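PDB 6L85: phosphate transporter from Thermotoga maritima MSB8, which probably couples the inward movement of sodium ions to the import of phosphate across the membrane. Local coordinates for residues A28-A33 / R241-T246; I36-A41 / V307-G312; C248-S253 / T325-T330; V152-I157 / T319-F324; N226-V231 / V235-K240. One frame throughout, in Å; residues are numbered along the deposited sequence.

Contact 1 (A28-A33 / R241-T246); sequences ATAVGA and RAQILT. With NA (sodium ion), chain S.
A sodium site joins Thr29, near the C-terminal end of helix 2-32, to Gln243 on helix 231-258, and the ion rather than a direct hydrogen bond holds the two together. Thr29 OG1 coordinates the sodium ion at 2.6 Å. Gln243 grips it twice, its backbone O lying 2.4 Å from the ion and its side-chain OE1 also 2.4 Å away. This chelation depends on the way the side chain curls over its own main chain: CG stands between the backbone N and the carbonyl carbon (chi1 80°), and a further bend at chi2 (142°) brings the amide oxygen round to the metal. The two side chains meet obliquely, and the 3.4 Å between Thr29 OG1 and Gln243 OE1 is the spacing of two ligands sharing one cation. OE1 also lies 3.0 Å from Ala30 N, where the angle is too poor for a hydrogen bond; this is the place where helix 2-32 is kinked and the amides of Thr29 and Ala30 have no bond to the preceding turn. At the other corner of the amide, Gln243 NE2 packs 3.6 Å from Ala33 CB and donates a hydrogen bond to Asn320 OD1. That bond, with the metal bond to OE1, holds the amide's rotation and keeps its oxygen turned toward the ion. Ser247 and Asp327 complete the coordination. Hydroxyl, amide, main-chain carbonyl and carboxylate oxygens drawn from several helices, one of them distorted, form a sodium site of the kind found within the helical bundles of sodium-coupled transporters.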
# COMPACT_ATOMS: atom_id res chain seq x y z
N ALA B 28 4.58 -10.70 18.28
CA ALA B 28 4.63 -11.01 19.71
C ALA B 28 4.86 -9.75 20.55
O ALA B 28 4.34 -9.67 21.66
CB ALA B 28 5.71 -12.05 20.00
N THR B 29 5.63 -8.78 20.06
CA THR B 29 5.80 -7.54 20.80
C THR B 29 4.45 -6.85 21.03
O THR B 29 4.11 -6.48 22.16
CB THR B 29 6.76 -6.60 20.07
OG1 THR B 29 6.36 -6.49 18.70
CG2 THR B 29 8.20 -7.13 20.12
N ALA B 30 3.65 -6.69 19.96
CA ALA B 30 2.37 -6.00 20.05
C ALA B 30 1.36 -6.80 20.86
O ALA B 30 0.58 -6.22 21.62
CB ALA B 30 1.81 -5.72 18.64
N VAL B 31 1.36 -8.12 20.71
CA VAL B 31 0.43 -8.96 21.45
C VAL B 31 0.79 -9.01 22.93
O VAL B 31 -0.09 -8.98 23.80
CB VAL B 31 0.37 -10.37 20.85
CG1 VAL B 31 -0.33 -11.30 21.82
CG2 VAL B 31 -0.35 -10.36 19.51
N GLY B 32 2.09 -9.06 23.24
CA GLY B 32 2.53 -9.17 24.62
C GLY B 32 2.32 -7.90 25.43
O GLY B 32 2.10 -7.97 26.64
N ALA B 33 2.43 -6.74 24.78
CA ALA B 33 2.06 -5.49 25.42
C ALA B 33 0.55 -5.26 25.44
O ALA B 33 0.10 -4.20 25.88
CB ALA B 33 2.76 -4.33 24.70
N ARG B 241 0.84 2.38 21.02
CA ARG B 241 0.10 2.39 19.76
C ARG B 241 1.04 2.32 18.55
O ARG B 241 0.73 1.62 17.58
CB ARG B 241 -0.80 3.61 19.71
CG ARG B 241 -1.92 3.57 20.78
CD ARG B 241 -3.06 2.62 20.38
NE ARG B 241 -3.44 2.78 18.98
CZ ARG B 241 -4.33 2.02 18.34
NH1 ARG B 241 -4.95 1.03 18.99
NH2 ARG B 241 -4.61 2.24 17.06
N ALA B 242 2.19 3.00 18.60
CA ALA B 242 3.10 3.04 17.45
C ALA B 242 3.79 1.70 17.19
O ALA B 242 4.20 1.42 16.05
CB ALA B 242 4.14 4.13 17.68
N GLN B 243 3.93 0.86 18.22
CA GLN B 243 4.55 -0.43 18.01
C GLN B 243 3.63 -1.40 17.26
O GLN B 243 4.10 -2.42 16.77
CB GLN B 243 5.06 -1.01 19.34
CG GLN B 243 4.03 -1.68 20.23
CD GLN B 243 4.62 -2.90 20.91
OE1 GLN B 243 4.88 -3.92 20.26
NE2 GLN B 243 4.84 -2.82 22.22
N ILE B 244 2.37 -1.04 17.06
CA ILE B 244 1.55 -1.77 16.10
C ILE B 244 2.07 -1.52 14.68
O ILE B 244 2.21 -2.45 13.87
CB ILE B 244 0.08 -1.36 16.25
CG1 ILE B 244 -0.38 -1.63 17.67
CG2 ILE B 244 -0.82 -2.11 15.22
CD1 ILE B 244 -1.78 -1.10 17.99
N LEU B 245 2.36 -0.26 14.36
CA LEU B 245 2.91 0.07 13.06
C LEU B 245 4.23 -0.65 12.85
O LEU B 245 4.50 -1.22 11.78
CB LEU B 245 3.10 1.59 12.94
CG LEU B 245 1.84 2.46 12.96
CD1 LEU B 245 2.20 3.93 12.73
CD2 LEU B 245 0.84 1.99 11.92
N THR B 246 5.06 -0.62 13.88
CA THR B 246 6.37 -1.24 13.75
C THR B 246 6.26 -2.77 13.65
O THR B 246 7.07 -3.42 12.96
CB THR B 246 7.24 -0.72 14.92
OG1 THR B 246 8.61 -0.75 14.54
CG2 THR B 246 7.01 -1.49 16.20
NA NA S . 5.19 -4.28 17.87

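Contact 2 (I36-A41 / V307-G312); sequences ITVRQA and VMETVG
Val38 and Ala41, one helical turn apart at the start of helix 38-56, pack against Met308 and Glu309 of the short helix 304-311. The contact is an apolar helix-to-helix seam, and its first shell consists of three touches. Val38 CG1 meets the methyl of Met308, with CG1 and CE 3.9 Å apart. The second branch of the same valine, CG2, rests 3.8 Å from Glu309 CB, so the glutamate contributes its aliphatic root here. Ala41 CB then lies 3.8 Å from Met308 SD. The extended methionine chain (chi1 -156°) carries SD to Ala41, and the bend at the last torsion, chi3 -18°, swings CE to Val38. Val38 and Met308 overlap while pointing in opposite directions, whereas Glu309 comes in across the valine. On the far helix the backbone is kinked at Glu309 and Thr310, whose amides lack bonds to the turn before.

Beyond this shell, Met308 also touches Met27 and Ala41 touches Val31, both of helix 2-32, which makes the seam a three-helix junction. Val38 additionally packs on Gln305, and its neighbour Arg39 reaches Phe219 of the second subunit. The first turn that presents Val38 is set by a capping box between Thr37 and Gln40. Gln40 N donates to Thr37 OG1 over 3.1 Å. In return Thr37 N meets an in-plane lone pair of Gln40 OE1 at 3.0 Å, the N-H pointing almost straight at the oxygen (172°).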
# COMPACT_ATOMS: atom_id res chain seq x y z
N ILE B 36 -2.74 -5.21 20.89
CA ILE B 36 -3.72 -5.82 20.00
C ILE B 36 -3.95 -7.25 20.47
O ILE B 36 -3.14 -7.82 21.21
CB ILE B 36 -3.29 -5.81 18.50
CG1 ILE B 36 -1.90 -6.44 18.30
CG2 ILE B 36 -3.30 -4.41 17.90
CD1 ILE B 36 -1.55 -6.54 16.83
N THR B 37 -5.06 -7.83 20.04
CA THR B 37 -5.33 -9.24 20.33
C THR B 37 -4.59 -10.14 19.33
O THR B 37 -4.16 -9.70 18.26
CB THR B 37 -6.83 -9.56 20.27
OG1 THR B 37 -7.30 -9.45 18.92
CG2 THR B 37 -7.66 -8.65 21.18
N VAL B 38 -4.49 -11.41 19.69
CA VAL B 38 -3.92 -12.42 18.81
C VAL B 38 -4.65 -12.43 17.47
O VAL B 38 -4.02 -12.45 16.41
CB VAL B 38 -3.97 -13.80 19.50
CG1 VAL B 38 -3.64 -14.91 18.51
CG2 VAL B 38 -3.01 -13.83 20.70
N ARG B 39 -5.98 -12.41 17.50
CA ARG B 39 -6.78 -12.47 16.28
C ARG B 39 -6.54 -11.26 15.39
O ARG B 39 -6.38 -11.39 14.16
CB ARG B 39 -8.26 -12.58 16.66
CG ARG B 39 -9.24 -12.18 15.56
CD ARG B 39 -9.11 -13.06 14.32
NE ARG B 39 -9.79 -14.35 14.44
CZ ARG B 39 -11.08 -14.55 14.17
NH1 ARG B 39 -11.84 -13.54 13.75
NH2 ARG B 39 -11.60 -15.76 14.31
N GLN B 40 -6.50 -10.06 15.98
CA GLN B 40 -6.19 -8.87 15.21
C GLN B 40 -4.78 -8.96 14.63
O GLN B 40 -4.55 -8.62 13.47
CB GLN B 40 -6.31 -7.62 16.08
CG GLN B 40 -7.69 -7.39 16.69
CD GLN B 40 -7.73 -6.19 17.60
OE1 GLN B 40 -6.90 -6.04 18.50
NE2 GLN B 40 -8.69 -5.31 17.37
N ALA B 41 -3.82 -9.38 15.47
CA ALA B 41 -2.45 -9.54 15.02
C ALA B 41 -2.39 -10.45 13.80
O ALA B 41 -1.70 -10.15 12.82
CB ALA B 41 -1.58 -10.11 16.15
N VAL B 307 1.75 -20.43 18.45
CA VAL B 307 3.11 -20.10 18.88
C VAL B 307 3.29 -18.60 19.12
O VAL B 307 4.20 -18.18 19.87
CB VAL B 307 4.08 -20.66 17.82
CG1 VAL B 307 3.59 -20.27 16.44
CG2 VAL B 307 5.54 -20.21 18.05
N MET B 308 2.42 -17.77 18.52
CA MET B 308 2.45 -16.33 18.80
C MET B 308 2.20 -16.06 20.28
O MET B 308 2.99 -15.36 20.94
CB MET B 308 1.42 -15.61 17.93
CG MET B 308 1.70 -14.15 17.68
SD MET B 308 0.33 -13.37 16.81
CE MET B 308 -0.59 -14.74 16.09
N GLU B 309 1.08 -16.57 20.83
CA GLU B 309 0.77 -16.38 22.25
C GLU B 309 1.44 -17.43 23.13
O GLU B 309 0.85 -17.94 24.09
CB GLU B 309 -0.74 -16.41 22.43
CG GLU B 309 -1.39 -17.65 21.82
CD GLU B 309 -2.81 -17.92 22.30
OE1 GLU B 309 -3.01 -18.04 23.52
OE2 GLU B 309 -3.71 -18.03 21.44
N THR B 310 2.68 -17.75 22.83
CA THR B 310 3.66 -18.50 23.60
C THR B 310 4.99 -17.77 23.61
O THR B 310 5.71 -17.81 24.62
CB THR B 310 3.81 -19.92 23.03
OG1 THR B 310 2.56 -20.61 23.14
CG2 THR B 310 4.89 -20.70 23.77
N VAL B 311 5.34 -17.11 22.51
CA VAL B 311 6.44 -16.14 22.58
C VAL B 311 5.98 -14.87 23.30
O VAL B 311 6.74 -14.27 24.08
CB VAL B 311 6.98 -15.84 21.17
CG1 VAL B 311 8.00 -14.70 21.21
CG2 VAL B 311 7.61 -17.09 20.57
N GLY B 312 4.71 -14.47 23.10
CA GLY B 312 4.24 -13.21 23.67
C GLY B 312 4.26 -13.19 25.19
O GLY B 312 4.57 -12.17 25.80

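Contact 3 (C248-S253 / T325-T330); sequences CYVSFS and TVDFST. With NA (sodium ion), chain S.
Val250 and Asp327 form the tight centre of this contact: Val250 CG2 presses to 3.2 Å from Asp327 O and to 3.5 Å from Asp327 CB, the two side chains set nearly perpendicular. With CG anti to its carbonyl carbon (chi1 -69°), Asp327 carries its carboxylate past the valine methyl to the sodium ion, which OD2 binds at 2.2 Å, so the valine methyl packs beside the root of a metal ligand. Segments 248-253 and 325-330, on helices 231-258 and 320-339, run roughly the same way at 26° with their axes 8.5 Å apart, inside the buried helical bundle beside the sodium site shared with Thr29, Gln243 and Ser247. Away from this centre the fit is looser, though still buried. Tyr249 turns its edge to the face of Phe328 in an edge-to-face pair, planes 60° apart, and its CE2 stays 4.0 Å from Phe328 CD2. On the other flank Val250 CG1 lies 4.0 Å from Thr330 CG2. Thr330 OG1 donates to Val326 O at 2.7 Å, reaching it from the face opposite to that used by Thr330 N. With an alanine here, Val250 CG1 would probably border a gap and Val326 O would lose the hydroxyl that grips its second face.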
# COMPACT_ATOMS: atom_id res chain seq x y z
N CYS B 248 3.79 -4.15 11.93
CA CYS B 248 3.48 -4.26 10.50
C CYS B 248 4.76 -4.22 9.67
O CYS B 248 4.91 -4.94 8.68
CB CYS B 248 2.56 -3.13 10.04
SG CYS B 248 0.92 -3.08 10.76
N TYR B 249 5.65 -3.29 10.02
CA TYR B 249 6.93 -3.16 9.34
C TYR B 249 7.70 -4.49 9.39
O TYR B 249 8.22 -4.97 8.36
CB TYR B 249 7.70 -2.02 10.00
CG TYR B 249 9.03 -1.62 9.39
CD1 TYR B 249 9.30 -1.79 8.04
CD2 TYR B 249 10.02 -1.04 10.18
CE1 TYR B 249 10.52 -1.40 7.50
CE2 TYR B 249 11.25 -0.67 9.66
CZ TYR B 249 11.49 -0.84 8.31
OH TYR B 249 12.71 -0.46 7.79
N VAL B 250 7.69 -5.16 10.56
CA VAL B 250 8.38 -6.45 10.62
C VAL B 250 7.68 -7.48 9.73
O VAL B 250 8.35 -8.24 9.03
CB VAL B 250 8.52 -6.97 12.07
CG1 VAL B 250 9.32 -8.28 12.08
CG2 VAL B 250 9.22 -5.97 12.93
N SER B 251 6.35 -7.53 9.77
CA SER B 251 5.58 -8.47 8.95
C SER B 251 5.90 -8.35 7.46
O SER B 251 6.05 -9.35 6.75
CB SER B 251 4.09 -8.21 9.14
OG SER B 251 3.56 -9.04 10.14
N PHE B 252 5.91 -7.11 6.97
CA PHE B 252 6.26 -6.82 5.59
C PHE B 252 7.65 -7.35 5.27
O PHE B 252 7.86 -8.03 4.25
CB PHE B 252 6.20 -5.30 5.38
CG PHE B 252 6.54 -4.85 3.98
CD1 PHE B 252 7.86 -4.65 3.60
CD2 PHE B 252 5.54 -4.59 3.05
CE1 PHE B 252 8.19 -4.22 2.32
CE2 PHE B 252 5.85 -4.16 1.76
CZ PHE B 252 7.18 -3.97 1.40
N SER B 253 8.63 -7.02 6.12
CA SER B 253 10.00 -7.42 5.84
C SER B 253 10.16 -8.94 5.94
O SER B 253 10.95 -9.54 5.21
CB SER B 253 10.96 -6.69 6.78
OG SER B 253 10.92 -7.31 8.04
N THR B 325 11.44 -0.47 19.46
CA THR B 325 12.83 -0.50 19.00
C THR B 325 13.22 -1.86 18.42
O THR B 325 13.92 -1.93 17.41
CB THR B 325 13.74 -0.11 20.18
OG1 THR B 325 13.49 1.26 20.54
CG2 THR B 325 15.24 -0.26 19.84
N VAL B 326 12.79 -2.94 19.06
CA VAL B 326 13.11 -4.29 18.61
C VAL B 326 12.53 -4.54 17.23
O VAL B 326 13.21 -5.07 16.33
CB VAL B 326 12.56 -5.33 19.62
CG1 VAL B 326 12.46 -6.74 19.00
CG2 VAL B 326 13.42 -5.33 20.88
N ASP B 327 11.27 -4.15 17.03
CA ASP B 327 10.64 -4.32 15.73
C ASP B 327 11.32 -3.49 14.67
O ASP B 327 11.62 -3.99 13.57
CB ASP B 327 9.17 -3.93 15.81
CG ASP B 327 8.34 -4.89 16.62
OD1 ASP B 327 8.78 -6.05 16.82
OD2 ASP B 327 7.23 -4.49 17.04
N PHE B 328 11.53 -2.19 14.94
CA PHE B 328 12.18 -1.35 13.95
C PHE B 328 13.51 -1.95 13.52
O PHE B 328 13.80 -2.06 12.31
CB PHE B 328 12.38 0.07 14.48
CG PHE B 328 12.92 1.02 13.44
CD1 PHE B 328 14.28 1.07 13.15
CD2 PHE B 328 12.05 1.80 12.69
CE1 PHE B 328 14.77 1.93 12.16
CE2 PHE B 328 12.53 2.66 11.72
CZ PHE B 328 13.89 2.72 11.45
N SER B 329 14.35 -2.35 14.49
CA SER B 329 15.68 -2.85 14.16
C SER B 329 15.60 -4.16 13.41
O SER B 329 16.39 -4.40 12.48
CB SER B 329 16.51 -3.01 15.43
OG SER B 329 16.48 -1.81 16.18
N THR B 330 14.68 -5.05 13.81
CA THR B 330 14.51 -6.31 13.11
C THR B 330 14.12 -6.08 11.65
O THR B 330 14.73 -6.65 10.74
CB THR B 330 13.43 -7.13 13.80
OG1 THR B 330 13.87 -7.42 15.12
CG2 THR B 330 13.17 -8.42 13.03
NA NA S . 5.19 -4.28 17.87

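Contact 4 (V152-I157 / T319-F324); sequences VMFKLI and TNSRGF
Arg322 passes obliquely across the end of the Phe154 ring. From CB the chain leaves with CG anti to the carbonyl carbon (chi1 -78°), and CG is the first atom to touch the ring, 3.4 Å from Phe154 CE1. The chain then stays extended to NE, which passes 3.7 Å from Phe154 CZ while hydrogen-bonding to Val357 O. Next comes the guanidinium carbon: Phe154 CZ stands over the centre of the group's face, 3.3 Å from Arg322 CZ. The two planes are inclined by 41°, too far from parallel for flat stacking. At the tip the nitrogens diverge, NH2 reaching 3.2 Å from Phe154 CE2 and NH1 donating, nearly in the guanidinium plane, to Thr319 OG1 at 3.2 Å. An alanine in place of Arg322 is likely to strip this cover from Phe154 and leave Thr319 OG1 and Val357 O without their side-chain donors NH1 and NE. Ser321 OG approaches the ring of Phe154 at its edge, 3.7 Å from CE1, and is itself bonded to Glu236. Deeper in, Met153 CE rests 3.6 Å from Phe324 CE2. Segments 152-157 and 320-324, on helices 129-162 and 320-339, cross at 136°; Phe178 of helix 167-194 packs on both Met153 and Phe324, and Phe239 of helix 231-258 meets Phe324 edge-to-face.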
# COMPACT_ATOMS: atom_id res chain seq x y z
N VAL B 152 21.77 0.89 19.65
CA VAL B 152 21.97 2.28 19.27
C VAL B 152 20.64 3.02 19.22
O VAL B 152 20.53 4.17 19.65
CB VAL B 152 22.71 2.36 17.92
CG1 VAL B 152 22.87 3.81 17.47
CG2 VAL B 152 24.06 1.67 18.04
N MET B 153 19.59 2.35 18.74
CA MET B 153 18.30 3.02 18.60
C MET B 153 17.67 3.29 19.96
O MET B 153 17.07 4.35 20.17
CB MET B 153 17.37 2.19 17.72
CG MET B 153 15.97 2.75 17.67
SD MET B 153 14.97 1.95 16.40
CE MET B 153 13.40 2.74 16.75
N PHE B 154 17.78 2.34 20.90
CA PHE B 154 17.24 2.61 22.22
C PHE B 154 17.97 3.77 22.89
O PHE B 154 17.36 4.60 23.58
CB PHE B 154 17.30 1.37 23.11
CG PHE B 154 16.38 1.46 24.27
CD1 PHE B 154 14.99 1.53 24.07
CD2 PHE B 154 16.87 1.54 25.57
CE1 PHE B 154 14.11 1.65 25.15
CE2 PHE B 154 16.01 1.65 26.66
CZ PHE B 154 14.62 1.71 26.45
N LYS B 155 19.29 3.86 22.66
CA LYS B 155 20.04 5.04 23.11
C LYS B 155 19.53 6.32 22.47
O LYS B 155 19.41 7.36 23.14
CB LYS B 155 21.54 4.85 22.81
CG LYS B 155 22.40 6.11 22.85
CD LYS B 155 22.42 6.94 21.55
CE LYS B 155 23.42 6.34 20.58
NZ LYS B 155 23.56 7.14 19.34
N LEU B 156 19.24 6.28 21.17
CA LEU B 156 18.65 7.44 20.49
C LEU B 156 17.33 7.84 21.13
O LEU B 156 17.02 9.04 21.24
CB LEU B 156 18.39 7.14 19.02
CG LEU B 156 19.35 7.74 18.00
CD1 LEU B 156 20.67 7.04 18.18
CD2 LEU B 156 18.82 7.61 16.55
N ILE B 157 16.49 6.86 21.46
CA ILE B 157 15.19 7.15 22.07
C ILE B 157 15.39 7.84 23.41
O ILE B 157 14.77 8.88 23.70
CB ILE B 157 14.38 5.85 22.23
CG1 ILE B 157 14.17 5.13 20.88
CG2 ILE B 157 13.07 6.12 22.96
CD1 ILE B 157 13.23 5.82 19.95
N THR B 319 8.98 -3.15 27.72
CA THR B 319 8.31 -1.87 27.60
C THR B 319 7.92 -1.62 26.14
O THR B 319 8.50 -2.18 25.20
CB THR B 319 9.19 -0.71 28.08
OG1 THR B 319 10.50 -0.79 27.50
CG2 THR B 319 9.31 -0.72 29.61
N ASN B 320 6.92 -0.76 25.96
CA ASN B 320 6.47 -0.43 24.61
C ASN B 320 7.56 0.27 23.81
O ASN B 320 7.67 0.05 22.60
CB ASN B 320 5.22 0.41 24.69
CG ASN B 320 4.02 -0.42 25.09
OD1 ASN B 320 3.62 -1.33 24.35
ND2 ASN B 320 3.47 -0.16 26.27
N SER B 321 8.39 1.09 24.47
CA SER B 321 9.48 1.72 23.73
C SER B 321 10.52 0.68 23.31
O SER B 321 11.11 0.80 22.23
CB SER B 321 10.12 2.82 24.57
OG SER B 321 10.50 2.31 25.83
N ARG B 322 10.69 -0.38 24.10
CA ARG B 322 11.63 -1.41 23.70
C ARG B 322 11.07 -2.30 22.60
O ARG B 322 11.82 -2.71 21.71
CB ARG B 322 12.04 -2.26 24.91
CG ARG B 322 13.06 -1.57 25.79
CD ARG B 322 13.60 -2.50 26.88
NE ARG B 322 14.71 -1.86 27.58
CZ ARG B 322 14.56 -0.92 28.51
NH1 ARG B 322 13.34 -0.53 28.87
NH2 ARG B 322 15.63 -0.39 29.09
N GLY B 323 9.78 -2.65 22.67
CA GLY B 323 9.17 -3.44 21.60
C GLY B 323 9.18 -2.69 20.28
O GLY B 323 9.49 -3.26 19.23
N PHE B 324 8.84 -1.40 20.32
CA PHE B 324 9.00 -0.50 19.18
C PHE B 324 10.41 -0.59 18.59
O PHE B 324 10.58 -0.74 17.37
CB PHE B 324 8.70 0.93 19.64
CG PHE B 324 8.77 1.98 18.55
CD1 PHE B 324 7.65 2.29 17.79
CD2 PHE B 324 9.95 2.68 18.31
CE1 PHE B 324 7.69 3.27 16.80
CE2 PHE B 324 10.00 3.66 17.34
CZ PHE B 324 8.87 3.95 16.57

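Contact 5 (N226-V231 / V235-K240); sequences NEKKDV and VENVFK
Lys228 and Asn237 are brought together by their torsions: the lysine bends back at chi2 (-78°), while the asparagine sends CG away from its own backbone N (chi1 -173°) and out toward the preceding loop. One side chain lies athwart the other. Near their roots Lys228 CG and Asn237 CB are 4.2 Å apart, and farther out Lys228 CE lies 4.0 Å from Asn237 OD1. It is thus the aliphatic part of the lysine that covers the amide. From the residue before, Glu227 CB comes only within 4.4 Å of Asn237 ND2, a marginal touch. These distances describe loose surface packing, in contrast to the backbone link farther along. There Val235 N donates to Val231 O at 3.0 Å with an N-H...O angle of 161°, an i to i+4 bond of the first helical turn. Val235 CG2 also approaches that carbonyl, 3.3 Å from Val231 O, so the oxygen is flanked by a methyl as well as by its donor. Val235 itself is buried against Val161 and Phe162 of helix 129-162.

The loop has a further tie to the fold through Lys228 O, which accepts a hydrogen bond from Lys168 NZ on helix 167-194, and Val231 packs on Pro167 at the start of that helix. Just before the first turn, Asp230 occupies the N-cap position and its OD2 accepts from Asp233 N. Side-chain capping by an aspartate, followed at once by regular i to i+4 bonding, is the classic N-terminal start of a helix, here helix 231-258 where the connection from helix 199-224 ends.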
# COMPACT_ATOMS: atom_id res chain seq x y z
N ASN B 226 -1.95 13.39 24.79
CA ASN B 226 -2.83 14.11 25.70
C ASN B 226 -3.76 13.20 26.49
O ASN B 226 -4.55 13.71 27.29
CB ASN B 226 -3.70 15.11 24.92
CG ASN B 226 -2.89 16.24 24.29
OD1 ASN B 226 -1.79 16.56 24.75
ND2 ASN B 226 -3.43 16.83 23.22
N GLU B 227 -3.71 11.89 26.29
CA GLU B 227 -4.65 11.01 26.98
C GLU B 227 -4.22 10.66 28.40
O GLU B 227 -5.06 10.24 29.20
CB GLU B 227 -4.86 9.71 26.19
CG GLU B 227 -5.50 9.91 24.83
CD GLU B 227 -6.34 8.72 24.40
OE1 GLU B 227 -7.10 8.18 25.25
OE2 GLU B 227 -6.25 8.32 23.22
N LYS B 228 -2.93 10.80 28.72
CA LYS B 228 -2.43 10.50 30.06
C LYS B 228 -1.77 11.75 30.63
O LYS B 228 -1.14 12.52 29.90
CB LYS B 228 -1.45 9.34 30.03
CG LYS B 228 -1.94 8.11 29.27
CD LYS B 228 -2.92 7.31 30.10
CE LYS B 228 -3.07 5.88 29.57
NZ LYS B 228 -4.20 5.16 30.24
N LYS B 229 -1.91 11.93 31.94
CA LYS B 229 -1.33 13.09 32.61
C LYS B 229 0.16 12.88 32.90
O LYS B 229 0.98 13.75 32.60
CB LYS B 229 -2.08 13.38 33.91
CG LYS B 229 -3.57 13.69 33.73
CD LYS B 229 -4.19 14.19 35.04
CE LYS B 229 -5.64 14.64 34.85
NZ LYS B 229 -6.57 13.50 34.59
N ASP B 230 0.52 11.73 33.47
CA ASP B 230 1.91 11.47 33.80
C ASP B 230 2.76 11.34 32.54
O ASP B 230 2.37 10.69 31.57
CB ASP B 230 2.03 10.19 34.63
CG ASP B 230 3.46 9.83 34.94
OD1 ASP B 230 4.07 10.51 35.79
OD2 ASP B 230 4.00 8.87 34.33
N VAL B 231 3.95 11.95 32.58
CA VAL B 231 4.82 12.03 31.41
C VAL B 231 5.17 10.64 30.89
O VAL B 231 5.02 10.34 29.69
CB VAL B 231 6.10 12.83 31.74
CG1 VAL B 231 7.13 12.69 30.62
CG2 VAL B 231 5.77 14.30 32.01
N VAL B 235 4.02 8.77 27.37
CA VAL B 235 4.99 8.38 26.35
C VAL B 235 4.89 6.89 26.06
O VAL B 235 4.90 6.47 24.90
CB VAL B 235 6.41 8.79 26.77
CG1 VAL B 235 7.45 8.15 25.85
CG2 VAL B 235 6.53 10.32 26.76
N GLU B 236 4.76 6.07 27.11
CA GLU B 236 4.63 4.64 26.86
C GLU B 236 3.32 4.31 26.17
O GLU B 236 3.26 3.36 25.39
CB GLU B 236 4.77 3.84 28.15
CG GLU B 236 6.22 3.79 28.61
CD GLU B 236 7.14 2.97 27.68
OE1 GLU B 236 6.73 1.87 27.25
OE2 GLU B 236 8.27 3.43 27.39
N ASN B 237 2.27 5.09 26.43
CA ASN B 237 1.00 4.87 25.74
C ASN B 237 1.14 5.15 24.24
O ASN B 237 0.64 4.39 23.40
CB ASN B 237 -0.06 5.76 26.38
CG ASN B 237 -1.43 5.49 25.86
OD1 ASN B 237 -1.94 4.38 26.00
ND2 ASN B 237 -2.03 6.49 25.22
N VAL B 238 1.86 6.22 23.90
CA VAL B 238 2.12 6.53 22.50
C VAL B 238 2.97 5.44 21.84
O VAL B 238 2.69 4.99 20.73
CB VAL B 238 2.76 7.92 22.39
CG1 VAL B 238 3.26 8.17 21.01
CG2 VAL B 238 1.72 8.97 22.73
N PHE B 239 4.03 4.98 22.53
CA PHE B 239 4.81 3.88 21.99
C PHE B 239 3.97 2.62 21.85
O PHE B 239 4.17 1.83 20.92
CB PHE B 239 6.03 3.58 22.86
CG PHE B 239 7.21 4.41 22.52
CD1 PHE B 239 7.90 4.21 21.33
CD2 PHE B 239 7.64 5.40 23.38
CE1 PHE B 239 9.00 4.99 21.02
CE2 PHE B 239 8.75 6.18 23.07
CZ PHE B 239 9.42 5.98 21.89
N LYS B 240 3.01 2.42 22.76
CA LYS B 240 2.16 1.24 22.71
C LYS B 240 1.33 1.21 21.43
O LYS B 240 1.12 0.15 20.84
CB LYS B 240 1.23 1.22 23.92
CG LYS B 240 0.20 0.13 23.86
CD LYS B 240 -0.78 0.27 25.00
CE LYS B 240 -1.32 -1.08 25.42
NZ LYS B 240 -2.37 -0.90 26.46

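Helix 231-258 is the common thread: its start lies in contact 5, its middle in contact 1 and a later turn in contact 3. Helix 320-339 serves contacts 4 and 3 in turn. The centres of contacts 1 and 3 are about 10 Å apart, and both hold ligands of the same sodium ion, so its site joins segments far apart in sequence. Contact 2 lies about 10 Å from contact 1, centre to centre, touching it mainly where helix 2-32 meets the start of helix 38-56 and helix 304-311. Contact 5 is nested within the loops closed by contacts 1, 2 and 4; contacts 2 and 4 interleave, so distant parts of the sequence pack beside the ion-binding segments.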